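Local structure of acylphosphatase (Bacillus subtilis, 3BR8) at residues E47-E50 / N51-Q54. The protein hydrolyses acyl phosphates, releasing a carboxylate and inorganic phosphate. Residues are numbered along the deposited sequence; the frame is centred on the assembly and turned at random.
Sequences EGPE and NALQ
The pyrrolidine ring of Pro-49 carries the methyl of Ala-52 over one face; Ala-52 CB lies 4.2 Å from Pro-49 CD. The amide oxygen of Asn-51 approaches from the same side but nearer the rim, with OD1 3.7 Å from Pro-49 CB. This is the first turn of helix 50-62, entered from strand 42-48 at a beta-to-alpha junction of the ferredoxin-like acylphosphatase fold. Proline suits the N-cap position, where a backbone N-H would find no carbonyl of an earlier turn, while its own carbonyl opens the helical bonding: Leu-53 N donates to Pro-49 O over 3.0 Å, nearly in line with the C=O. With CG between its backbone N and carbonyl carbon (chi1 54°), Asn-51 keeps its amide close to its own backbone, where OD1 also takes a weak bond from Ala-52 N. Gly-48 has a nearly fully extended backbone, and a beta carbon there would collide with Pro-49 CD. Leu-53 CD1 lies 3.4 Å from Gly-48 O, and the side chain also touches Leu-2 and Tyr-4 of strand 2-9 and Leu-30, so a branched aliphatic chain ties helix to sheet. With an alanine at Leu-53, a gap is likely to open beside Leu-2 and Tyr-4, weakening the hold of the helix on the sheet. Gln-54 N donates a hydrogen bond to Glu-50 O at 2.9 Å, the donor tilted 23° from the carbonyl plane.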
ATOM      1  N   GLU A  47       8.434   0.981  -0.998  1.00  9.39           N
ATOM      2  CA  GLU A  47       9.778   0.997  -1.567  0.50 11.03           C
ATOM      3  C   GLU A  47      10.365  -0.411  -1.395  1.00 10.06           C
ATOM      4  O   GLU A  47      10.348  -0.971  -0.328  1.00  9.70           O
ATOM      5  CB  GLU A  47      10.688   2.023  -0.872  0.50 12.17           C
ATOM      6  CG  GLU A  47      10.202   3.478  -0.916  0.50 15.39           C
ATOM      7  CD  GLU A  47      11.177   4.486  -0.300  0.50 17.22           C
ATOM      8  OE1 GLU A  47      12.154   4.077   0.367  0.50 19.59           O
ATOM      9  OE2 GLU A  47      10.970   5.704  -0.496  0.50 20.47           O
ATOM     10  N   GLY A  48      10.969  -0.935  -2.456  1.00  9.65           N
ATOM     11  CA  GLY A  48      11.628  -2.238  -2.368  1.00 10.42           C
ATOM     12  C   GLY A  48      11.956  -2.779  -3.748  1.00 10.54           C
ATOM     13  O   GLY A  48      11.855  -2.049  -4.750  1.00 11.40           O
ATOM     14  N   PRO A  49      12.360  -4.059  -3.812  1.00 11.19           N
ATOM     15  CA  PRO A  49      12.652  -4.686  -5.092  1.00 11.77           C
ATOM     16  C   PRO A  49      11.411  -4.862  -5.947  1.00 10.69           C
ATOM     17  O   PRO A  49      10.291  -4.999  -5.437  1.00 10.06           O
ATOM     18  CB  PRO A  49      13.220  -6.056  -4.704  1.00 12.36           C
ATOM     19  CG  PRO A  49      13.520  -5.990  -3.246  1.00 13.06           C
ATOM     20  CD  PRO A  49      12.584  -4.974  -2.677  1.00 10.90           C
ATOM     21  N   GLU A  50      11.622  -4.864  -7.250  1.00 11.34           N
ATOM     22  CA  GLU A  50      10.535  -4.901  -8.202  1.00 11.73           C
ATOM     23  C   GLU A  50       9.622  -6.135  -8.058  1.00 11.07           C
ATOM     24  O   GLU A  50       8.396  -6.018  -8.181  1.00 10.24           O
ATOM     25  CB  GLU A  50      11.111  -4.753  -9.615  1.00 13.66           C
ATOM     26  CG  GLU A  50      11.658  -3.330  -9.940  1.00 16.16           C
ATOM     27  CD  GLU A  50      13.118  -3.046  -9.478  1.00 18.23           C
ATOM     28  OE1 GLU A  50      13.767  -3.880  -8.794  1.00 16.34           O
ATOM     29  OE2 GLU A  50      13.629  -1.951  -9.829  1.00 19.23           O
ATOM     30  N   ASN A  51      10.189  -7.310  -7.776  1.00 10.64           N
ATOM     31  CA  ASN A  51       9.349  -8.503  -7.622  1.00 10.87           C
ATOM     32  C   ASN A  51       8.387  -8.419  -6.434  1.00  9.74           C
ATOM     33  O   ASN A  51       7.207  -8.778  -6.537  1.00  9.51           O
ATOM     34  CB  ASN A  51      10.160  -9.823  -7.622  1.00 11.45           C
ATOM     35  CG  ASN A  51      11.292  -9.865  -6.582  1.00 12.10           C
ATOM     36  OD1 ASN A  51      11.335  -9.074  -5.637  1.00 10.79           O
ATOM     37  ND2 ASN A  51      12.198 -10.839  -6.747  1.00 11.81           N
ATOM     38  N   ALA A  52       8.900  -7.893  -5.327  1.00  8.85           N
ATOM     39  CA  ALA A  52       8.119  -7.624  -4.130  1.00  8.17           C
ATOM     40  C   ALA A  52       7.039  -6.565  -4.367  1.00  8.18           C
ATOM     41  O   ALA A  52       5.890  -6.735  -3.948  1.00  7.34           O
ATOM     42  CB  ALA A  52       9.057  -7.217  -2.978  1.00  8.76           C
ATOM     43  N   LEU A  53       7.401  -5.479  -5.049  1.00  7.59           N
ATOM     44  CA  LEU A  53       6.453  -4.418  -5.324  1.00  7.69           C
ATOM     45  C   LEU A  53       5.330  -4.870  -6.241  1.00  7.52           C
ATOM     46  O   LEU A  53       4.164  -4.549  -6.006  1.00  7.85           O
ATOM     47  CB  LEU A  53       7.150  -3.203  -5.946  1.00  8.40           C
ATOM     48  CG  LEU A  53       7.942  -2.280  -5.020  1.00  9.04           C
ATOM     49  CD1 LEU A  53       8.704  -1.261  -5.843  1.00  9.75           C
ATOM     50  CD2 LEU A  53       7.035  -1.579  -4.003  1.00  9.56           C
ATOM     51  N   GLN A  54       5.666  -5.590  -7.310  1.00  7.87           N
ATOM     52  CA  GLN A  54       4.644  -6.050  -8.245  1.00  8.59           C
ATOM     53  C   GLN A  54       3.678  -7.020  -7.581  1.00  8.23           C
ATOM     54  O   GLN A  54       2.462  -6.896  -7.737  1.00  8.42           O
ATOM     55  CB  GLN A  54       5.294  -6.701  -9.463  1.00  8.96           C
ATOM     56  CG  GLN A  54       4.284  -7.169 -10.505  1.00  9.06           C
ATOM     57  CD  GLN A  54       4.926  -7.762 -11.737  1.00  9.90           C
ATOM     58  OE1 GLN A  54       4.316  -8.581 -12.430  1.00 12.65           O
ATOM     59  NE2 GLN A  54       6.154  -7.352 -12.031  1.00 11.18           N
TER